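Dimeric protein of unknown function and ferredoxin-like fold (Bacteroides fragilis, PDB 3FMB) is of unknown function, but forms a dimer of ferredoxin-like subunits and belongs to the stress-responsive A/B barrel family. Local coordinates at residues 21-26 and 111-116; 28-33 and 105-110; 61-66 and 77-82. One frame throughout, in Å; residues are numbered along the deposited sequence. Where two conformers were deposited one is given.

In the fold
All three contacts lie in one antiparallel four-stranded sheet, ordered 61-66, 76-82, 21-29, 108-117. Interactions 1 and 2 follow the same strand pair, 21-29 with 108-117, and their centres are about 19 Å apart: interaction 1 is its regular part, interaction 2 its bulged end. Interaction 3 pairs the other two strands, about 9 Å from interaction 1 between centres, and is joined to it through Val25 O to Leu78 N (2.7 Å) and His23 O to Ser80 OG (2.8 Å). Interactions 1 and 3 both touch the second subunit. A sulfate, probably from the crystallisation liquor, sits over the face carrying His23 and Val25, the side chain of Leu78 about 4 Å from it at the nearest atoms.

Interaction 1 (21-26 and 111-116); sequences VKHIVL and RACVDY. With SO4 (sulfate ion), chain C.
Val21 opens the pairing with its CA-H directed at Tyr116 O, while CG1 lies near Asp115 CB. Lys22 and Tyr116 form a hydrogen-bonded pair, Lys22 N giving to Tyr116 O at 2.7 Å. Because the tyrosine CG stands between its own backbone N and carbonyl carbon (chi1 66°), the ring swings across to the neighbouring strand, and Lys22 CB sits over its face, 3.9 Å from the centroid, in a CH-pi contact. The extended lysine chain continues past the phenol, CD 3.4 Å from Tyr116 OH; both polar ends turn to Glu63 of the second subunit, which buries the lysine charge against a carboxylate. His23 lies alongside Asp115, pointing the same way. Its ND1-H meets Asp115 OD1 on the syn side at 2.6 Å, within the ring plane, although ring and carboxylate planes are 46° apart. This bond fixes the ring's rotation and leaves NE2 to give a straight hydrogen bond (2.8 Å) to sulfate O1. Here the two strands are the first and last of a ferredoxin-like sheet, adjacent and antiparallel, and the face bearing Ile24 is turned to the partner subunit, where Ile24 meets its own copy. Ile24 CD1 reaches the edge of the Tyr116 ring, 3.7 Å from CE1. On the other face, beta-branched Val25 puts CG1 3.5 Å from Arg111 CG. The arginine, extended from CG to NE, crosses the valine obliquely and turns the edge of its guanidinium to the sulfate: NE bonds O4 and NH2 bonds O3 (2.7 Å), while NH1 pairs with Glu72 of the second subunit. Leu26 faces small Ala112 across a hydrogen-bonded pair; Trp74 of the same chain touches both, and Trp74 of the second subunit also packs on Ala112.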
# COMPACT_ATOMS: atom_id res chain seq x y z
N VAL A 21 14.14 -0.76 2.13
CA VAL A 21 12.97 0.11 1.97
C VAL A 21 11.84 -0.62 1.24
O VAL A 21 12.07 -1.25 0.21
CB VAL A 21 13.35 1.42 1.22
CG1 VAL A 21 12.12 2.17 0.77
CG2 VAL A 21 14.25 2.29 2.13
N LYS A 22 10.63 -0.52 1.78
CA LYS A 22 9.42 -0.88 1.07
C LYS A 22 8.80 0.36 0.45
O LYS A 22 8.60 1.38 1.12
CB LYS A 22 8.42 -1.58 1.99
CG LYS A 22 8.99 -2.89 2.59
CD LYS A 22 7.92 -3.83 3.08
CE LYS A 22 8.49 -5.05 3.77
NZ LYS A 22 7.37 -5.99 4.14
N HIS A 23 8.50 0.27 -0.84
CA HIS A 23 7.91 1.34 -1.63
C HIS A 23 6.51 0.83 -2.02
O HIS A 23 6.37 -0.14 -2.81
CB HIS A 23 8.76 1.60 -2.89
CG HIS A 23 8.13 2.51 -3.92
ND1 HIS A 23 7.82 3.82 -3.66
CD2 HIS A 23 7.77 2.28 -5.20
CE1 HIS A 23 7.29 4.36 -4.76
NE2 HIS A 23 7.22 3.44 -5.70
N ILE A 24 5.48 1.40 -1.40
CA ILE A 24 4.11 0.93 -1.63
C ILE A 24 3.32 2.07 -2.23
O ILE A 24 3.28 3.19 -1.69
CB ILE A 24 3.42 0.47 -0.32
CG1 ILE A 24 4.24 -0.67 0.32
CG2 ILE A 24 1.93 0.08 -0.61
CD1 ILE A 24 3.46 -1.43 1.43
N VAL A 25 2.65 1.78 -3.34
CA VAL A 25 1.85 2.81 -4.06
C VAL A 25 0.48 2.21 -4.38
O VAL A 25 0.39 1.09 -4.87
CB VAL A 25 2.52 3.34 -5.40
CG1 VAL A 25 1.74 4.57 -5.96
CG2 VAL A 25 4.03 3.63 -5.21
N LEU A 26 -0.57 2.96 -4.05
CA LEU A 26 -1.92 2.59 -4.47
C LEU A 26 -2.44 3.67 -5.44
O LEU A 26 -2.13 4.88 -5.28
CB LEU A 26 -2.85 2.50 -3.26
CG LEU A 26 -2.52 1.48 -2.17
CD1 LEU A 26 -3.60 1.51 -1.03
CD2 LEU A 26 -2.24 0.09 -2.67
N ARG A 111 -3.03 9.01 -6.54
CA ARG A 111 -1.90 8.18 -6.17
C ARG A 111 -1.59 8.43 -4.69
O ARG A 111 -1.46 9.58 -4.25
CB ARG A 111 -0.67 8.52 -7.01
CG ARG A 111 0.61 7.85 -6.60
CD ARG A 111 1.78 8.38 -7.43
NE ARG A 111 3.08 7.86 -6.99
CZ ARG A 111 3.80 8.33 -5.98
NH1 ARG A 111 3.36 9.30 -5.22
NH2 ARG A 111 4.95 7.76 -5.70
N ALA A 112 -1.39 7.35 -3.97
CA ALA A 112 -1.04 7.36 -2.54
C ALA A 112 0.24 6.54 -2.41
O ALA A 112 0.35 5.44 -2.98
CB ALA A 112 -2.18 6.72 -1.71
N CYS A 113 1.22 7.06 -1.68
CA CYS A 113 2.46 6.32 -1.52
C CYS A 113 3.11 6.53 -0.16
O CYS A 113 3.16 7.63 0.37
CB CYS A 113 3.48 6.73 -2.61
SG CYS A 113 5.19 6.10 -2.38
N VAL A 114 3.63 5.44 0.39
CA VAL A 114 4.43 5.47 1.60
C VAL A 114 5.66 4.63 1.34
O VAL A 114 5.56 3.52 0.83
CB VAL A 114 3.68 4.89 2.81
CG1 VAL A 114 4.67 4.69 4.02
CG2 VAL A 114 2.45 5.79 3.16
N ASP A 115 6.84 5.17 1.70
CA ASP A 115 8.10 4.45 1.63
C ASP A 115 8.56 4.30 3.05
O ASP A 115 8.65 5.30 3.78
CB ASP A 115 9.17 5.21 0.83
CG ASP A 115 8.80 5.40 -0.64
OD1 ASP A 115 8.08 4.55 -1.21
OD2 ASP A 115 9.21 6.43 -1.24
N TYR A 116 8.84 3.07 3.44
CA TYR A 116 9.27 2.80 4.82
C TYR A 116 10.37 1.80 4.95
O TYR A 116 10.52 0.91 4.10
CB TYR A 116 8.06 2.37 5.66
CG TYR A 116 7.37 1.08 5.36
CD1 TYR A 116 6.27 1.04 4.49
CD2 TYR A 116 7.72 -0.10 6.03
CE1 TYR A 116 5.56 -0.15 4.26
CE2 TYR A 116 6.99 -1.30 5.81
CZ TYR A 116 5.95 -1.31 4.94
OH TYR A 116 5.29 -2.50 4.77
S SO4 C . 5.92 5.29 -8.37
O1 SO4 C . 6.13 3.77 -8.25
O2 SO4 C . 6.49 5.87 -9.59
O3 SO4 C . 6.47 6.07 -7.23
O4 SO4 C . 4.48 5.62 -8.49

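Interaction 2 (28-33 and 105-110); sequences KLRDDV and AETKES
Glu106 meets Arg30 through its backbone: in one of the two conformers of the arginine, NH2 gives a nearly straight bond of 3.1 Å to Glu106 O, which lies in the guanidinium plane. In that conformer the chain, bent at chi3 (-81°), folds back beside the turn, and Val33 CG2 lies above one face of the guanidinium, toward its rim. Thr107 packs on both Leu29 and Val33. Its carbonyl takes Arg30 N at 2.8 Å, the donor lying almost in line with the C=O bond. The methyl CG2 fits against both branches of Val33, 3.9 Å from CG1, while OG1 touches Leu29 CD2, so a small beta-branched residue offers two different surfaces to two apolar neighbours. Val33 is held in place by the type I turn from Arg30, closed by Val33 N to Arg30 O. Lys108 lies opposite Leu29 and presents its CA to Leu29 CD2, its CB pointing away from 28-33. Glu109 and Ser110 then both face Lys28, a classic beta bulge: Lys28 O accepts from Glu109 N at 2.8 Å and from Ser110 N at 3.1 Å, two donors gripping one oxygen. The Glu109 CB points toward 28-33, and in the same Arg30 conformer OE1 comes 3.4 Å from Arg30 CG, in the loop after the strand. Ser110 returns to regular pairing, its O receiving Lys28 N. Trp74 lies against Lys28 and Ser110, and helix 35-50 packs by Lys38 on Leu29 and Val33 and by Val41 on Thr107, joining the end of this strand pair to that helix.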
# COMPACT_ATOMS: atom_id res chain seq x y z
N LYS A 28 -6.00 4.96 -7.76
CA LYS A 28 -7.43 4.99 -8.03
C LYS A 28 -7.64 5.67 -9.38
O LYS A 28 -7.14 6.76 -9.67
CB LYS A 28 -8.14 5.74 -6.90
CG LYS A 28 -9.67 5.75 -7.06
CD LYS A 28 -10.37 6.26 -5.78
CE LYS A 28 -11.87 6.37 -5.98
NZ LYS A 28 -12.63 6.26 -4.68
N LEU A 29 -8.41 5.02 -10.22
CA LEU A 29 -8.70 5.54 -11.52
C LEU A 29 -9.98 6.34 -11.43
O LEU A 29 -10.81 6.10 -10.54
CB LEU A 29 -8.84 4.40 -12.52
CG LEU A 29 -7.61 3.50 -12.68
CD1 LEU A 29 -8.02 2.49 -13.79
CD2 LEU A 29 -6.33 4.28 -13.01
N ARG A 30 -10.17 7.28 -12.35
CA ARG A 30 -11.37 8.14 -12.32
C ARG A 30 -12.66 7.32 -12.38
O ARG A 30 -12.79 6.40 -13.18
CB ARG A 30 -11.39 9.15 -13.47
CG ARG A 30 -10.26 10.11 -13.52
CD ARG A 30 -10.45 11.11 -14.66
NE ARG A 30 -10.05 10.53 -15.94
CZ ARG A 30 -10.88 10.14 -16.91
NH1 ARG A 30 -12.19 10.27 -16.79
NH2 ARG A 30 -10.37 9.63 -18.02
N ASP A 31 -13.62 7.71 -11.55
CA ASP A 31 -14.88 7.02 -11.42
C ASP A 31 -15.62 6.83 -12.75
O ASP A 31 -16.22 5.80 -13.00
CB ASP A 31 -15.79 7.78 -10.45
CG ASP A 31 -15.44 7.57 -9.00
OD1 ASP A 31 -14.79 6.55 -8.65
OD2 ASP A 31 -15.84 8.45 -8.19
N ASP A 32 -15.55 7.84 -13.61
CA ASP A 32 -16.30 7.81 -14.85
C ASP A 32 -15.65 7.04 -16.00
O ASP A 32 -16.22 6.98 -17.08
CB ASP A 32 -16.62 9.26 -15.28
CG ASP A 32 -15.38 10.08 -15.67
OD1 ASP A 32 -14.23 9.60 -15.66
OD2 ASP A 32 -15.56 11.27 -15.99
N VAL A 33 -14.46 6.49 -15.81
CA VAL A 33 -13.84 5.66 -16.84
C VAL A 33 -14.70 4.39 -17.00
O VAL A 33 -15.02 3.76 -16.00
CB VAL A 33 -12.38 5.35 -16.51
CG1 VAL A 33 -11.76 4.41 -17.53
CG2 VAL A 33 -11.59 6.66 -16.44
N ALA A 105 -1.77 7.33 -17.23
CA ALA A 105 -1.88 8.78 -17.24
C ALA A 105 -3.27 9.29 -17.61
O ALA A 105 -3.79 10.24 -17.01
CB ALA A 105 -0.82 9.40 -18.20
N GLU A 106 -3.87 8.69 -18.62
CA GLU A 106 -5.16 9.18 -19.11
C GLU A 106 -6.31 8.94 -18.14
O GLU A 106 -7.30 9.68 -18.18
CB GLU A 106 -5.52 8.53 -20.45
CG GLU A 106 -4.99 9.26 -21.63
CD GLU A 106 -5.57 10.68 -21.75
OE1 GLU A 106 -6.80 10.86 -21.96
OE2 GLU A 106 -4.75 11.62 -21.62
N THR A 107 -6.21 7.90 -17.31
CA THR A 107 -7.33 7.47 -16.45
C THR A 107 -7.15 7.68 -14.95
O THR A 107 -8.12 7.60 -14.20
CB THR A 107 -7.72 6.02 -16.74
OG1 THR A 107 -6.61 5.15 -16.50
CG2 THR A 107 -8.20 5.84 -18.20
N LYS A 108 -5.92 7.96 -14.51
CA LYS A 108 -5.59 8.09 -13.09
C LYS A 108 -6.34 9.27 -12.45
O LYS A 108 -6.46 10.36 -13.05
CB LYS A 108 -4.07 8.28 -12.91
CG LYS A 108 -3.61 8.51 -11.47
CD LYS A 108 -2.04 8.56 -11.31
CE LYS A 108 -1.40 9.72 -12.11
NZ LYS A 108 -0.06 10.09 -11.49
N GLU A 109 -6.84 9.05 -11.24
CA GLU A 109 -7.42 10.08 -10.40
C GLU A 109 -6.48 10.40 -9.23
O GLU A 109 -6.21 11.58 -8.97
CB GLU A 109 -8.78 9.62 -9.90
CG GLU A 109 -9.53 10.59 -9.02
CD GLU A 109 -9.83 11.94 -9.63
OE1 GLU A 109 -9.69 12.15 -10.86
OE2 GLU A 109 -10.24 12.82 -8.85
N SER A 110 -6.02 9.38 -8.52
CA SER A 110 -5.22 9.59 -7.29
C SER A 110 -4.12 8.57 -7.17
O SER A 110 -4.25 7.43 -7.65
CB SER A 110 -6.12 9.51 -6.04
OG SER A 110 -7.25 10.33 -6.15

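Interaction 3 (61-66 and 77-82); sequences KIEVGL and ALYSEF
Tyr79 has its ring overlapped obliquely by the Glu63 side chain, whose OE2 lies 3.7 Å from ring atom CD2 with carboxylate and ring planes 46° apart. Glu63 CG takes the position between its backbone N and carbonyl carbon (chi1 70°), which brings the carboxylate across to the tyrosine; OE2 itself is bound by Lys22 and Tyr116 of the second subunit. Two residues earlier in the strand, Lys61, extended throughout, brings CE to the ring edge, 3.9 Å from CE2. Its methylenes also run alongside Glu81, CD 3.9 Å from OE2, so a long flexible chain suits this exposed margin. Tyr79 OH bonds Lys22 of the same chain and, weakly, Glu81 OE2. Glu63 and Tyr79 exchange two backbone hydrogen bonds, Tyr79 N to Glu63 O nearly straight at 173°, and Gly65 does the same with Ala77, small residues at the dimer interface, where Tyr116 and Val114 of the second subunit pack on Gly65 and Ala77. On the opposite face Ile62 CG1 packs on Ser80 CB (3.9 Å), while Val64 CG2 and Leu78 CD1 are a looser pair at 4.4 Å; Ile49 of helix 35-50 rests on Ile62 and Val64. The Tyr79 ring stacks on its copy in the second subunit. One face toward helices and one toward the partner is consistent with the dimeric alpha+beta barrel of ferredoxin-like subunits in the stress-responsive A/B family.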
# COMPACT_ATOMS: atom_id res chain seq x y z
N LYS A 61 12.23 -6.64 -5.21
CA LYS A 61 10.96 -7.34 -5.32
C LYS A 61 9.96 -6.33 -5.86
O LYS A 61 10.04 -5.16 -5.50
CB LYS A 61 10.48 -7.80 -3.94
CG LYS A 61 9.21 -8.60 -3.98
CD LYS A 61 8.90 -9.19 -2.62
CE LYS A 61 7.55 -9.88 -2.60
NZ LYS A 61 7.53 -10.83 -1.45
N ILE A 62 9.06 -6.77 -6.75
CA ILE A 62 7.97 -5.91 -7.23
C ILE A 62 6.79 -6.79 -7.62
O ILE A 62 6.94 -7.90 -8.12
CB ILE A 62 8.39 -4.96 -8.42
CG1 ILE A 62 7.41 -3.80 -8.62
CG2 ILE A 62 8.70 -5.81 -9.73
CD1 ILE A 62 8.04 -2.53 -9.29
N GLU A 63 5.60 -6.31 -7.30
CA GLU A 63 4.38 -6.95 -7.77
C GLU A 63 3.28 -5.92 -7.86
O GLU A 63 3.29 -4.91 -7.12
CB GLU A 63 3.97 -8.07 -6.83
CG GLU A 63 3.49 -7.60 -5.49
CD GLU A 63 3.37 -8.69 -4.45
OE1 GLU A 63 3.96 -9.78 -4.63
OE2 GLU A 63 2.72 -8.44 -3.41
N VAL A 64 2.32 -6.18 -8.76
CA VAL A 64 1.12 -5.34 -8.87
C VAL A 64 -0.09 -6.20 -8.53
O VAL A 64 -0.28 -7.27 -9.10
CB VAL A 64 1.00 -4.71 -10.27
CG1 VAL A 64 -0.39 -4.07 -10.46
CG2 VAL A 64 2.15 -3.70 -10.47
N GLY A 65 -0.90 -5.68 -7.61
CA GLY A 65 -2.14 -6.31 -7.19
C GLY A 65 -3.33 -5.53 -7.69
O GLY A 65 -3.38 -4.33 -7.61
N LEU A 66 -4.29 -6.25 -8.26
CA LEU A 66 -5.54 -5.64 -8.72
C LEU A 66 -6.65 -5.94 -7.70
O LEU A 66 -6.84 -7.09 -7.29
CB LEU A 66 -5.87 -6.15 -10.14
CG LEU A 66 -4.83 -5.90 -11.24
CD1 LEU A 66 -5.41 -6.33 -12.58
CD2 LEU A 66 -4.41 -4.41 -11.18
N ALA A 77 -2.57 -1.80 -6.61
CA ALA A 77 -1.53 -1.72 -5.59
C ALA A 77 -0.20 -2.10 -6.25
O ALA A 77 -0.15 -3.08 -7.01
CB ALA A 77 -1.81 -2.68 -4.44
N LEU A 78 0.85 -1.34 -5.95
CA LEU A 78 2.21 -1.70 -6.29
C LEU A 78 2.97 -1.89 -4.97
O LEU A 78 2.98 -1.01 -4.10
CB LEU A 78 2.84 -0.58 -7.11
CG LEU A 78 4.24 -0.88 -7.68
CD1 LEU A 78 4.32 -0.16 -9.07
CD2 LEU A 78 5.33 -0.38 -6.67
N TYR A 79 3.53 -3.07 -4.81
CA TYR A 79 4.29 -3.41 -3.64
C TYR A 79 5.69 -3.75 -4.11
O TYR A 79 5.86 -4.59 -4.98
CB TYR A 79 3.64 -4.60 -2.94
CG TYR A 79 4.47 -5.15 -1.80
CD1 TYR A 79 4.42 -4.56 -0.53
CD2 TYR A 79 5.37 -6.20 -2.00
CE1 TYR A 79 5.23 -5.04 0.52
CE2 TYR A 79 6.17 -6.68 -0.95
CZ TYR A 79 6.09 -6.08 0.30
OH TYR A 79 6.86 -6.56 1.33
N SER A 80 6.69 -3.12 -3.50
CA SER A 80 8.05 -3.30 -3.96
C SER A 80 9.06 -3.08 -2.84
O SER A 80 8.76 -2.45 -1.82
CB SER A 80 8.31 -2.36 -5.13
OG SER A 80 8.24 -1.02 -4.72
N GLU A 81 10.25 -3.64 -3.05
CA GLU A 81 11.37 -3.56 -2.11
C GLU A 81 12.64 -3.11 -2.83
O GLU A 81 12.93 -3.56 -3.95
CB GLU A 81 11.61 -4.92 -1.42
CG GLU A 81 10.43 -5.34 -0.51
CD GLU A 81 10.53 -6.73 0.06
OE1 GLU A 81 11.58 -7.38 -0.10
OE2 GLU A 81 9.54 -7.18 0.67
N PHE A 82 13.39 -2.24 -2.16
CA PHE A 82 14.68 -1.69 -2.65
C PHE A 82 15.64 -1.60 -1.47
O PHE A 82 15.23 -1.66 -0.31
CB PHE A 82 14.49 -0.29 -3.26
CG PHE A 82 13.56 -0.25 -4.44
CD1 PHE A 82 12.18 -0.09 -4.26
CD2 PHE A 82 14.06 -0.35 -5.74
CE1 PHE A 82 11.32 -0.04 -5.39
CE2 PHE A 82 13.24 -0.34 -6.83
CZ PHE A 82 11.86 -0.17 -6.68